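Putative peptidase (Parabacteroides merdae, PDB 4L8K) is a putative peptidase of family S41, probably a serine hydrolase that cleaves peptide bonds, though its natural substrate is not established. Local coordinates at residues Asn22-Ala27 / Gln183-Asn188; Leu42-Thr47 / Asp55-Met60; Asp66-Leu71 / Ser221-Asn226; Arg167-Phe172 / Val229-Leu234. All coordinates share one frame; numbering follows the deposited sequence.

The four contacts run from the helical N-terminal part to the peptidase core. Interaction 2 closes first, between helices 33-43 and 50-61. Interaction 1 spans a longer loop, from the end of helix 8-22 to the 183-188 loop. Interactions 1 and 3 cross along the chain; their centres are about 16 Å apart, and they touch where Y23 OH meets D66 OD2. Interactions 2 and 3 touch where L57 packs on L71. Interactions 3 and 4 share helix 224-232, with centres about 20 Å apart. Interactions 2 and 4 lie farthest apart, about 44 Å between centres. Interactions 1 and 3 both join the two parts, interaction 3 at a probable active site.

Interaction 1: residues Asn22-Ala27 / Gln183-Asn188; sequences NYCFFA and QYKKGN
This is a water-mediated contact between two loops, made almost entirely by K185 against the loop that leaves helix 8-22. It ties the 183-188 loop of the peptidase part to the N-terminal helical part. The lysine chain lies alongside the backbone of N22 to C24. Its CD comes 4.1 Å from N22 O, and its CE is 4.3 Å from Y23 O. C24 adds its sulfur, with SG 4.4 Å from K185 CD. CG of K185 is turned anti to the backbone N (chi1 -156°), and further bends at chi2 and chi4 curl the ammonium back over its own loop. There NZ gives a 2.8 Å bond to G187 O, in the carbonyl plane, and a weak one to N188 O. NZ also bonds G189 O. A water completes the bridge: it accepts from K185 NZ at 2.6 Å and donates to Y23 O at 2.9 Å. Y23 is the first residue to leave the helix, and its OH is bonded to D66. NZ thus bonds E21 O directly, in the last turn of helix 8-22, and meets Y23 O, just past it, through the water. The ammonium is held by main-chain carbonyls and a water, at a helix C-terminus where a positive charge probably suits the helix dipole.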
loop_
_atom_site.group_PDB
_atom_site.type_symbol
_atom_site.label_atom_id
_atom_site.label_comp_id
_atom_site.label_asym_id
_atom_site.label_seq_id
_atom_site.Cartn_x
_atom_site.Cartn_y
_atom_site.Cartn_z
ATOM N N ASN A 22 -11.555 -17.702 7.445
ATOM C CA ASN A 22 -10.880 -16.427 7.759
ATOM C C ASN A 22 -10.613 -15.505 6.565
ATOM O O ASN A 22 -10.429 -14.301 6.790
ATOM C CB ASN A 22 -9.563 -16.693 8.482
ATOM C CG ASN A 22 -9.745 -17.508 9.733
ATOM O OD1 ASN A 22 -10.149 -17.002 10.777
ATOM N ND2 ASN A 22 -9.511 -18.802 9.633
ATOM N N TYR A 23 -10.582 -16.028 5.324
ATOM C CA TYR A 23 -10.337 -15.192 4.132
ATOM C C TYR A 23 -11.526 -14.228 3.946
ATOM O O TYR A 23 -12.682 -14.652 3.985
ATOM C CB TYR A 23 -10.071 -16.049 2.881
ATOM C CG TYR A 23 -9.560 -15.243 1.712
ATOM C CD1 TYR A 23 -8.248 -14.771 1.684
ATOM C CD2 TYR A 23 -10.401 -14.902 0.655
ATOM C CE1 TYR A 23 -7.779 -14.005 0.619
ATOM C CE2 TYR A 23 -9.942 -14.126 -0.412
ATOM C CZ TYR A 23 -8.630 -13.682 -0.423
ATOM O OH TYR A 23 -8.167 -12.916 -1.459
ATOM N N CYS A 24 -11.232 -12.926 3.822
ATOM C CA CYS A 24 -12.222 -11.843 3.818
ATOM C C CYS A 24 -12.759 -11.431 2.449
ATOM O O CYS A 24 -13.717 -10.651 2.432
ATOM C CB CYS A 24 -11.643 -10.615 4.519
ATOM S SG CYS A 24 -11.075 -10.910 6.206
ATOM N N PHE A 25 -12.158 -11.886 1.321
ATOM C CA PHE A 25 -12.547 -11.303 0.046
ATOM C C PHE A 25 -13.107 -12.260 -0.994
ATOM O O PHE A 25 -13.079 -11.926 -2.180
ATOM C CB PHE A 25 -11.334 -10.530 -0.522
ATOM C CG PHE A 25 -10.806 -9.523 0.482
ATOM C CD1 PHE A 25 -11.524 -8.359 0.774
ATOM C CD2 PHE A 25 -9.653 -9.789 1.215
ATOM C CE1 PHE A 25 -11.055 -7.444 1.732
ATOM C CE2 PHE A 25 -9.212 -8.900 2.202
ATOM C CZ PHE A 25 -9.907 -7.727 2.444
ATOM N N PHE A 26 -13.746 -13.359 -0.564
ATOM C CA PHE A 26 -14.358 -14.339 -1.476
ATOM C C PHE A 26 -15.426 -13.729 -2.415
ATOM O O PHE A 26 -15.502 -14.135 -3.573
ATOM C CB PHE A 26 -14.972 -15.517 -0.697
ATOM C CG PHE A 26 -13.963 -16.519 -0.201
ATOM C CD1 PHE A 26 -13.082 -17.137 -1.081
ATOM C CD2 PHE A 26 -13.919 -16.881 1.140
ATOM C CE1 PHE A 26 -12.159 -18.077 -0.624
ATOM C CE2 PHE A 26 -13.001 -17.832 1.594
ATOM C CZ PHE A 26 -12.138 -18.433 0.707
ATOM N N ALA A 27 -16.193 -12.725 -1.939
ATOM C CA ALA A 27 -17.236 -12.032 -2.708
ATOM C C ALA A 27 -16.688 -11.285 -3.936
ATOM O O ALA A 27 -17.457 -11.016 -4.857
ATOM C CB ALA A 27 -17.978 -11.046 -1.807
ATOM N N GLN A 183 -13.673 -3.515 9.407
ATOM C CA GLN A 183 -14.585 -4.627 9.673
ATOM C C GLN A 183 -13.749 -5.793 10.097
ATOM O O GLN A 183 -12.613 -5.885 9.657
ATOM C CB GLN A 183 -15.376 -5.009 8.414
ATOM C CG GLN A 183 -16.413 -4.015 7.994
ATOM C CD GLN A 183 -17.275 -4.609 6.922
ATOM O OE1 GLN A 183 -16.914 -4.624 5.751
ATOM N NE2 GLN A 183 -18.442 -5.105 7.298
ATOM N N TYR A 184 -14.267 -6.701 10.908
ATOM C CA TYR A 184 -13.460 -7.872 11.208
ATOM C C TYR A 184 -14.342 -9.116 11.098
ATOM O O TYR A 184 -15.571 -9.024 11.182
ATOM C CB TYR A 184 -12.692 -7.760 12.536
ATOM C CG TYR A 184 -13.517 -7.799 13.801
ATOM C CD1 TYR A 184 -13.976 -6.626 14.393
ATOM C CD2 TYR A 184 -13.728 -8.998 14.480
ATOM C CE1 TYR A 184 -14.679 -6.650 15.598
ATOM C CE2 TYR A 184 -14.437 -9.036 15.679
ATOM C CZ TYR A 184 -14.910 -7.859 16.237
ATOM O OH TYR A 184 -15.631 -7.899 17.409
ATOM N N LYS A 185 -13.712 -10.252 10.777
ATOM C CA LYS A 185 -14.404 -11.520 10.595
ATOM C C LYS A 185 -15.063 -11.900 11.917
ATOM O O LYS A 185 -14.372 -12.031 12.930
ATOM C CB LYS A 185 -13.431 -12.597 10.088
ATOM C CG LYS A 185 -14.126 -13.722 9.340
ATOM C CD LYS A 185 -14.294 -13.405 7.872
ATOM C CE LYS A 185 -15.462 -14.109 7.246
ATOM N NZ LYS A 185 -15.367 -15.601 7.342
ATOM N N LYS A 186 -16.413 -11.941 11.913
ATOM C CA LYS A 186 -17.264 -12.247 13.061
ATOM C C LYS A 186 -17.484 -13.781 13.189
ATOM O O LYS A 186 -17.576 -14.306 14.304
ATOM C CB LYS A 186 -18.616 -11.515 12.890
ATOM C CG LYS A 186 -19.379 -11.224 14.171
ATOM C CD LYS A 186 -20.567 -10.264 13.936
ATOM C CE LYS A 186 -21.786 -10.919 13.319
ATOM N NZ LYS A 186 -21.960 -10.560 11.882
ATOM N N GLY A 187 -17.573 -14.463 12.046
ATOM C CA GLY A 187 -17.786 -15.906 11.961
ATOM C C GLY A 187 -17.232 -16.534 10.699
ATOM O O GLY A 187 -16.667 -15.847 9.846
ATOM N N ASN A 188 -17.420 -17.852 10.579
ATOM C CA ASN A 188 -16.936 -18.711 9.502
ATOM C C ASN A 188 -17.504 -18.340 8.111
ATOM O O ASN A 188 -16.783 -18.480 7.118
ATOM C CB ASN A 188 -17.230 -20.180 9.840
ATOM C CG ASN A 188 -16.505 -20.687 11.079
ATOM O OD1 ASN A 188 -15.491 -20.129 11.531
ATOM N ND2 ASN A 188 -16.981 -21.784 11.642
HETATM O O HOH W 1 -14.415 -16.656 5.204
#

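Interaction 2: residues Leu42-Thr47 / Asp55-Met60; sequences LLVKDT and DILGKM
A pair of successive helices joined by a short connection, in the region matching the tricorn protease C1 family, sets V44 against I56 and L57. The first is helix 33-43, and the second is helix 50-61. V44 lies in the loop that follows helix 33-43, where the chain begins to turn toward the second. The contact is small and wholly apolar. The CB of I56 points toward the 42-47 segment, and its branch methyl CG2 does the touching, 3.7 Å from V44 CG2. That methyl of I56 stands anti to its own backbone N, while CG1 lies beside the N. The V44 and I56 side chains point in opposite senses and brush past each other, rather than meeting end to end. L57 reaches the same V44 methyl from a second position on the helix, with CD2 4.4 Å from V44 CG2. Helix 8-22 closes the group from another side: F12 touches V44, and L15 touches L57. R9 of that helix also binds V44 O through NH1 and D46 OD1 through its backbone N. These bonds hold the loop after helix 33-43 against helix 8-22. Y40, one turn back in helix 33-43, packs on I56 as well. Beside V44, K45 folds back so that NZ donates to L42 O at 3.1 Å, approaching from above the carbonyl plane.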
loop_
_atom_site.group_PDB
_atom_site.type_symbol
_atom_site.label_atom_id
_atom_site.label_comp_id
_atom_site.label_asym_id
_atom_site.label_seq_id
_atom_site.Cartn_x
_atom_site.Cartn_y
_atom_site.Cartn_z
ATOM N N LEU A 42 -9.334 -34.137 -5.217
ATOM C CA LEU A 42 -8.952 -35.192 -6.164
ATOM C C LEU A 42 -7.471 -35.159 -6.494
ATOM O O LEU A 42 -6.930 -36.158 -6.981
ATOM C CB LEU A 42 -9.762 -35.077 -7.473
ATOM C CG LEU A 42 -11.299 -35.125 -7.367
ATOM C CD1 LEU A 42 -11.947 -34.642 -8.650
ATOM C CD2 LEU A 42 -11.795 -36.513 -7.011
ATOM N N LEU A 43 -6.812 -34.026 -6.236
ATOM C CA LEU A 43 -5.404 -33.844 -6.562
ATOM C C LEU A 43 -4.459 -34.184 -5.401
ATOM O O LEU A 43 -3.388 -34.746 -5.647
ATOM C CB LEU A 43 -5.147 -32.401 -7.056
ATOM C CG LEU A 43 -5.853 -32.004 -8.371
ATOM C CD1 LEU A 43 -5.754 -30.538 -8.630
ATOM C CD2 LEU A 43 -5.255 -32.698 -9.537
ATOM N N VAL A 44 -4.838 -33.862 -4.155
ATOM C CA VAL A 44 -3.980 -34.129 -3.003
ATOM C C VAL A 44 -4.052 -35.623 -2.621
ATOM O O VAL A 44 -5.132 -36.151 -2.373
ATOM C CB VAL A 44 -4.298 -33.201 -1.808
ATOM C CG1 VAL A 44 -3.343 -33.457 -0.649
ATOM C CG2 VAL A 44 -4.274 -31.723 -2.223
ATOM N N LYS A 45 -2.887 -36.301 -2.609
ATOM C CA LYS A 45 -2.750 -37.714 -2.225
ATOM C C LYS A 45 -1.746 -37.840 -1.093
ATOM O O LYS A 45 -0.743 -37.138 -1.111
ATOM C CB LYS A 45 -2.298 -38.602 -3.419
ATOM C CG LYS A 45 -2.991 -38.335 -4.755
ATOM C CD LYS A 45 -4.338 -39.044 -4.838
ATOM C CE LYS A 45 -5.048 -38.831 -6.145
ATOM N NZ LYS A 45 -6.511 -39.081 -6.024
ATOM N N ASP A 46 -1.961 -38.780 -0.156
ATOM C CA ASP A 46 -1.041 -38.977 0.971
ATOM C C ASP A 46 0.338 -39.538 0.543
ATOM O O ASP A 46 1.263 -39.542 1.361
ATOM C CB ASP A 46 -1.686 -39.863 2.049
ATOM C CG ASP A 46 -2.576 -39.084 3.014
ATOM O OD1 ASP A 46 -2.495 -37.832 3.028
ATOM O OD2 ASP A 46 -3.338 -39.727 3.774
ATOM N N THR A 47 0.499 -39.926 -0.740
ATOM C CA THR A 47 1.771 -40.416 -1.284
ATOM C C THR A 47 2.664 -39.262 -1.738
ATOM O O THR A 47 3.831 -39.479 -2.060
ATOM C CB THR A 47 1.524 -41.400 -2.427
ATOM O OG1 THR A 47 0.700 -40.753 -3.407
ATOM C CG2 THR A 47 0.883 -42.700 -1.942
ATOM N N ASP A 55 3.583 -27.299 -3.761
ATOM C CA ASP A 55 3.211 -26.766 -5.077
ATOM C C ASP A 55 1.701 -26.744 -5.305
ATOM O O ASP A 55 1.177 -25.734 -5.785
ATOM C CB ASP A 55 3.893 -27.569 -6.190
ATOM C CG ASP A 55 5.351 -27.225 -6.381
ATOM O OD1 ASP A 55 5.836 -26.265 -5.711
ATOM O OD2 ASP A 55 6.002 -27.877 -7.219
ATOM N N ILE A 56 0.999 -27.842 -4.952
ATOM C CA ILE A 56 -0.443 -27.964 -5.144
ATOM C C ILE A 56 -1.211 -27.000 -4.201
ATOM O O ILE A 56 -2.167 -26.351 -4.650
ATOM C CB ILE A 56 -0.881 -29.451 -5.017
ATOM C CG1 ILE A 56 -0.546 -30.249 -6.317
ATOM C CG2 ILE A 56 -2.336 -29.635 -4.601
ATOM C CD1 ILE A 56 -1.180 -29.751 -7.646
ATOM N N LEU A 57 -0.786 -26.890 -2.929
ATOM C CA LEU A 57 -1.455 -26.001 -1.992
ATOM C C LEU A 57 -1.225 -24.532 -2.345
ATOM O O LEU A 57 -2.135 -23.706 -2.179
ATOM C CB LEU A 57 -1.051 -26.317 -0.539
ATOM C CG LEU A 57 -1.540 -27.668 0.052
ATOM C CD1 LEU A 57 -1.325 -27.705 1.584
ATOM C CD2 LEU A 57 -3.002 -27.961 -0.316
ATOM N N GLY A 58 -0.062 -24.240 -2.917
ATOM C CA GLY A 58 0.265 -22.899 -3.389
ATOM C C GLY A 58 -0.624 -22.510 -4.558
ATOM O O GLY A 58 -1.120 -21.380 -4.612
ATOM N N LYS A 59 -0.865 -23.471 -5.480
ATOM C CA LYS A 59 -1.750 -23.292 -6.642
ATOM C C LYS A 59 -3.184 -23.078 -6.193
ATOM O O LYS A 59 -3.906 -22.272 -6.795
ATOM C CB LYS A 59 -1.677 -24.496 -7.585
ATOM C CG LYS A 59 -0.566 -24.387 -8.597
ATOM C CD LYS A 59 -0.160 -25.753 -9.167
ATOM C CE LYS A 59 1.136 -25.659 -9.961
ATOM N NZ LYS A 59 0.982 -24.885 -11.236
HETATM N N MSE A 60 -3.585 -23.779 -5.112
HETATM C CA MSE A 60 -4.910 -23.647 -4.494
HETATM C C MSE A 60 -5.105 -22.241 -3.961
HETATM O O MSE A 60 -6.166 -21.664 -4.187
HETATM C CB MSE A 60 -5.110 -24.662 -3.376
HETATM C CG MSE A 60 -6.556 -24.774 -2.958
HETATM SE SE MSE A 60 -6.894 -26.046 -1.536
HETATM C CE MSE A 60 -6.267 -25.019 -0.052
#

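Interaction 3: residues Asp66-Leu71 / Ser221-Asn226; sequences DGHTNL and SYSATN. With PO4 (phosphate ion), chain E.
H68 and S223 meet over a bound phosphate, probably from the crystallisation liquor. ND1 of H68 donates to phosphate O4 at 2.7 Å. The bond is bent, 133° at the hydrogen, and O4 lies at the ring edge. S223 OG donates to phosphate O2 at 2.8 Å. CE1 of H68 is 4.0 Å from S223 OG and 4.2 Å from Y222 CD1, so the imidazole edge faces both residues. CG of H68 lies beside its backbone N (chi1 -68°), which swings the ring toward 221-226. An Asx turn fixes the base of this residue: H68 N donates to D66 OD1 at 2.8 Å, inside a type I turn from D66 to T69. The pair is consistent with the catalytic histidine and nucleophilic serine of S41 peptidases, the serine leading into helix 224-232. S223 has a positive phi (60°) and sits at the N-cap without making a capping bond; its OG turns to the phosphate instead. A leucine in place of H68 would probably leave phosphate O4 without its imidazole donor and G246 O without its bond from NE2. R264 NH1, S266 OG and the backbone N atoms of S249 and G250 also bind the phosphate.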
loop_
_atom_site.group_PDB
_atom_site.type_symbol
_atom_site.label_atom_id
_atom_site.label_comp_id
_atom_site.label_asym_id
_atom_site.label_seq_id
_atom_site.Cartn_x
_atom_site.Cartn_y
_atom_site.Cartn_z
ATOM N N ASP A 66 -4.582 -13.324 -5.302
ATOM C CA ASP A 66 -4.347 -12.323 -4.280
ATOM C C ASP A 66 -2.842 -12.169 -3.971
ATOM O O ASP A 66 -2.205 -13.097 -3.448
ATOM C CB ASP A 66 -5.143 -12.728 -3.023
ATOM C CG ASP A 66 -5.044 -11.770 -1.867
ATOM O OD1 ASP A 66 -4.380 -10.720 -2.017
ATOM O OD2 ASP A 66 -5.633 -12.060 -0.815
ATOM N N GLY A 67 -2.324 -10.958 -4.226
ATOM C CA GLY A 67 -0.921 -10.625 -3.989
ATOM C C GLY A 67 -0.584 -10.578 -2.518
ATOM O O GLY A 67 0.585 -10.584 -2.150
ATOM N N HIS A 68 -1.610 -10.561 -1.663
ATOM C CA HIS A 68 -1.441 -10.492 -0.211
ATOM C C HIS A 68 -1.520 -11.860 0.449
ATOM O O HIS A 68 -1.296 -11.934 1.642
ATOM C CB HIS A 68 -2.449 -9.487 0.409
ATOM C CG HIS A 68 -2.105 -8.091 -0.021
ATOM N ND1 HIS A 68 -1.075 -7.387 0.592
ATOM C CD2 HIS A 68 -2.496 -7.407 -1.124
ATOM C CE1 HIS A 68 -0.934 -6.264 -0.107
ATOM N NE2 HIS A 68 -1.770 -6.223 -1.139
ATOM N N THR A 69 -1.770 -12.929 -0.318
ATOM C CA THR A 69 -1.872 -14.293 0.192
ATOM C C THR A 69 -0.594 -15.071 -0.123
ATOM O O THR A 69 -0.128 -15.056 -1.269
ATOM C CB THR A 69 -3.140 -14.989 -0.361
ATOM O OG1 THR A 69 -4.278 -14.358 0.221
ATOM C CG2 THR A 69 -3.191 -16.485 -0.054
ATOM N N ASN A 70 -0.046 -15.765 0.902
ATOM C CA ASN A 70 1.164 -16.586 0.769
ATOM C C ASN A 70 1.133 -17.834 1.649
ATOM O O ASN A 70 0.635 -17.798 2.770
ATOM C CB ASN A 70 2.426 -15.765 1.144
ATOM C CG ASN A 70 2.546 -14.452 0.406
ATOM O OD1 ASN A 70 2.114 -13.405 0.896
ATOM N ND2 ASN A 70 3.096 -14.482 -0.803
ATOM N N LEU A 71 1.729 -18.911 1.153
ATOM C CA LEU A 71 1.955 -20.153 1.891
ATOM C C LEU A 71 3.450 -20.181 2.180
ATOM O O LEU A 71 4.242 -20.018 1.246
ATOM C CB LEU A 71 1.490 -21.406 1.110
ATOM C CG LEU A 71 1.625 -22.760 1.838
ATOM C CD1 LEU A 71 0.683 -22.858 3.045
ATOM C CD2 LEU A 71 1.342 -23.909 0.875
ATOM N N SER A 221 3.314 0.473 -3.824
ATOM C CA SER A 221 2.842 1.234 -2.660
ATOM C C SER A 221 1.717 0.388 -2.056
ATOM O O SER A 221 0.671 0.237 -2.688
ATOM C CB SER A 221 2.340 2.635 -3.046
ATOM O OG SER A 221 3.323 3.442 -3.670
ATOM N N TYR A 222 1.941 -0.266 -0.921
ATOM C CA TYR A 222 0.906 -1.143 -0.390
ATOM C C TYR A 222 1.002 -1.301 1.118
ATOM O O TYR A 222 1.934 -0.782 1.733
ATOM C CB TYR A 222 0.937 -2.535 -1.084
ATOM C CG TYR A 222 2.275 -3.229 -1.033
ATOM C CD1 TYR A 222 2.647 -3.990 0.075
ATOM C CD2 TYR A 222 3.175 -3.131 -2.091
ATOM C CE1 TYR A 222 3.870 -4.654 0.120
ATOM C CE2 TYR A 222 4.401 -3.803 -2.061
ATOM C CZ TYR A 222 4.731 -4.582 -0.960
ATOM O OH TYR A 222 5.933 -5.239 -0.875
ATOM N N SER A 223 0.011 -2.036 1.699
ATOM C CA SER A 223 -0.168 -2.324 3.115
ATOM C C SER A 223 -0.341 -1.003 3.893
ATOM O O SER A 223 -1.268 -0.283 3.531
ATOM C CB SER A 223 0.948 -3.209 3.646
ATOM O OG SER A 223 0.848 -4.456 2.970
ATOM N N ALA A 224 0.498 -0.655 4.903
ATOM C CA ALA A 224 0.318 0.616 5.654
ATOM C C ALA A 224 0.342 1.847 4.695
ATOM O O ALA A 224 -0.340 2.830 4.950
ATOM C CB ALA A 224 1.381 0.766 6.742
ATOM N N THR A 225 1.086 1.758 3.578
ATOM C CA THR A 225 1.171 2.819 2.572
ATOM C C THR A 225 -0.186 3.006 1.897
ATOM O O THR A 225 -0.547 4.142 1.577
ATOM C CB THR A 225 2.258 2.500 1.563
ATOM O OG1 THR A 225 3.425 2.145 2.296
ATOM C CG2 THR A 225 2.559 3.666 0.613
ATOM N N ASN A 226 -0.936 1.902 1.699
ATOM C CA ASN A 226 -2.270 1.956 1.102
ATOM C C ASN A 226 -3.197 2.720 2.026
ATOM O O ASN A 226 -3.954 3.551 1.557
ATOM C CB ASN A 226 -2.821 0.541 0.812
ATOM C CG ASN A 226 -4.039 0.544 -0.069
ATOM O OD1 ASN A 226 -4.064 1.177 -1.122
ATOM N ND2 ASN A 226 -5.082 -0.164 0.334
HETATM P P PO4 E . -1.484 -6.978 4.405
HETATM O O1 PO4 E . -2.831 -7.451 4.919
HETATM O O2 PO4 E . -1.647 -5.542 3.812
HETATM O O3 PO4 E . -0.470 -6.968 5.579
HETATM O O4 PO4 E . -1.011 -7.929 3.281
#

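Interaction 4: residues Arg167-Phe172 / Val229-Leu234; sequences RIASRF and VNVMRL
F172 lays one ring face against the end of M232, a selenomethionine in this crystal. At the start of the phenylalanine side chain, CB lies 4.2 Å from M232 SE. CG is next, 3.8 Å from the terminal methyl CE. CD2 meets both ends of the selenium-carbon bond, with CE and SE each 3.7 Å away. CD1 and CE2 are a little farther from CE, which sits over the ring centre. The methyl is 3.8 Å from the F172 centroid and 14° off the ring normal, a CH-pi contact. SE stands obliquely to the same ring, making this a Met-aromatic contact too. Successive bends at chi2 (-69°) and chi3 (-72°) of M232 bring its tip over the ring. In this ClpP/crotonase-clan fold, helices 162-169 and 224-232 lie in the connections between parallel strands 149-153, 213-217 and 238-242. F172 belongs to the 167-172 segment, and its side chain also touches L150 and V213 of the sheet; M232 touches V215. An alanine in place of F172 would probably open a gap beside these strands and set the M232 methyl free to turn. The CD2-CE2 edge of the ring faces I168 CG2 and A169 O. A169 fills the other part of the helix contact, with CA 4.1 Å from M232 SE and CB 4.2 Å from V231 CG1.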
loop_
_atom_site.group_PDB
_atom_site.type_symbol
_atom_site.label_atom_id
_atom_site.label_comp_id
_atom_site.label_asym_id
_atom_site.label_seq_id
_atom_site.Cartn_x
_atom_site.Cartn_y
_atom_site.Cartn_z
ATOM N N ARG A 167 1.342 9.626 12.172
ATOM C CA ARG A 167 2.169 10.786 12.521
ATOM C C ARG A 167 2.401 11.692 11.304
ATOM O O ARG A 167 2.312 12.905 11.443
ATOM C CB ARG A 167 3.515 10.319 13.113
ATOM C CG ARG A 167 4.410 11.452 13.588
ATOM C CD ARG A 167 5.692 10.906 14.158
ATOM N NE ARG A 167 5.498 10.390 15.518
ATOM C CZ ARG A 167 6.382 9.668 16.202
ATOM N NH1 ARG A 167 7.559 9.353 15.666
ATOM N NH2 ARG A 167 6.085 9.225 17.406
ATOM N N ILE A 168 2.682 11.117 10.125
ATOM C CA ILE A 168 2.886 11.925 8.912
ATOM C C ILE A 168 1.532 12.504 8.438
ATOM O O ILE A 168 1.427 13.713 8.310
ATOM C CB ILE A 168 3.631 11.160 7.781
ATOM C CG1 ILE A 168 5.055 10.786 8.232
ATOM C CG2 ILE A 168 3.691 11.996 6.500
ATOM C CD1 ILE A 168 5.585 9.503 7.501
ATOM N N ALA A 169 0.496 11.657 8.247
ATOM C CA ALA A 169 -0.832 12.076 7.757
ATOM C C ALA A 169 -1.464 13.194 8.584
ATOM O O ALA A 169 -2.091 14.086 8.004
ATOM C CB ALA A 169 -1.774 10.886 7.700
ATOM N N SER A 170 -1.290 13.156 9.921
ATOM C CA SER A 170 -1.861 14.140 10.851
ATOM C C SER A 170 -1.295 15.581 10.641
ATOM O O SER A 170 -1.931 16.545 11.075
ATOM C CB SER A 170 -1.693 13.681 12.298
ATOM O OG SER A 170 -0.331 13.694 12.685
ATOM N N ARG A 171 -0.160 15.718 9.906
ATOM C CA ARG A 171 0.472 16.992 9.564
ATOM C C ARG A 171 -0.227 17.702 8.402
ATOM O O ARG A 171 0.081 18.852 8.127
ATOM C CB ARG A 171 1.955 16.793 9.205
ATOM C CG ARG A 171 2.813 16.220 10.336
ATOM C CD ARG A 171 2.795 17.121 11.562
ATOM N NE ARG A 171 3.789 16.718 12.551
ATOM C CZ ARG A 171 4.956 17.322 12.728
ATOM N NH1 ARG A 171 5.269 18.391 12.017
ATOM N NH2 ARG A 171 5.808 16.879 13.643
ATOM N N PHE A 172 -1.185 17.052 7.740
ATOM C CA PHE A 172 -1.853 17.630 6.577
ATOM C C PHE A 172 -3.345 17.909 6.848
ATOM O O PHE A 172 -4.064 18.370 5.961
ATOM C CB PHE A 172 -1.666 16.685 5.379
ATOM C CG PHE A 172 -0.216 16.481 5.015
ATOM C CD1 PHE A 172 0.420 17.337 4.119
ATOM C CD2 PHE A 172 0.520 15.446 5.577
ATOM C CE1 PHE A 172 1.775 17.180 3.814
ATOM C CE2 PHE A 172 1.873 15.279 5.259
ATOM C CZ PHE A 172 2.488 16.144 4.364
ATOM N N VAL A 229 -2.226 6.486 1.905
ATOM C CA VAL A 229 -2.733 7.059 0.659
ATOM C C VAL A 229 -4.249 7.312 0.807
ATOM O O VAL A 229 -4.726 8.388 0.451
ATOM C CB VAL A 229 -2.381 6.152 -0.552
ATOM C CG1 VAL A 229 -3.174 6.550 -1.802
ATOM C CG2 VAL A 229 -0.875 6.222 -0.842
ATOM N N ASN A 230 -4.971 6.349 1.395
ATOM C CA ASN A 230 -6.399 6.446 1.629
ATOM C C ASN A 230 -6.768 7.714 2.433
ATOM O O ASN A 230 -7.765 8.360 2.118
ATOM C CB ASN A 230 -6.901 5.214 2.355
ATOM C CG ASN A 230 -8.396 5.205 2.621
ATOM O OD1 ASN A 230 -9.222 5.551 1.780
ATOM N ND2 ASN A 230 -8.775 4.825 3.811
ATOM N N VAL A 231 -5.980 8.047 3.462
ATOM C CA VAL A 231 -6.245 9.220 4.294
ATOM C C VAL A 231 -5.878 10.494 3.520
ATOM O O VAL A 231 -6.648 11.453 3.525
ATOM C CB VAL A 231 -5.499 9.136 5.663
ATOM C CG1 VAL A 231 -5.742 10.391 6.515
ATOM C CG2 VAL A 231 -5.901 7.878 6.430
HETATM N N MSE A 232 -4.719 10.489 2.844
HETATM C CA MSE A 232 -4.199 11.656 2.138
HETATM C C MSE A 232 -5.137 12.123 1.025
HETATM O O MSE A 232 -5.359 13.330 0.930
HETATM C CB MSE A 232 -2.781 11.392 1.597
HETATM C CG MSE A 232 -1.747 11.211 2.723
HETATM SE SE MSE A 232 -1.367 12.832 3.751
HETATM C CE MSE A 232 -0.387 13.747 2.430
ATOM N N ARG A 233 -5.757 11.190 0.258
ATOM C CA ARG A 233 -6.664 11.558 -0.835
ATOM C C ARG A 233 -7.983 12.164 -0.351
ATOM O O ARG A 233 -8.771 12.623 -1.191
ATOM C CB ARG A 233 -6.933 10.380 -1.803
ATOM C CG ARG A 233 -7.374 9.065 -1.179
ATOM C CD ARG A 233 -8.833 9.027 -0.814
ATOM N NE ARG A 233 -9.236 7.657 -0.494
ATOM C CZ ARG A 233 -9.758 6.827 -1.380
ATOM N NH1 ARG A 233 -9.964 7.224 -2.626
ATOM N NH2 ARG A 233 -10.093 5.594 -1.024
ATOM N N LEU A 234 -8.245 12.181 0.980
ATOM C CA LEU A 234 -9.453 12.816 1.525
ATOM C C LEU A 234 -9.241 14.299 1.738
ATOM O O LEU A 234 -10.193 15.017 2.011
ATOM C CB LEU A 234 -9.837 12.191 2.896
ATOM C CG LEU A 234 -10.067 10.675 2.984
ATOM C CD1 LEU A 234 -10.255 10.265 4.426
ATOM C CD2 LEU A 234 -11.270 10.251 2.153
#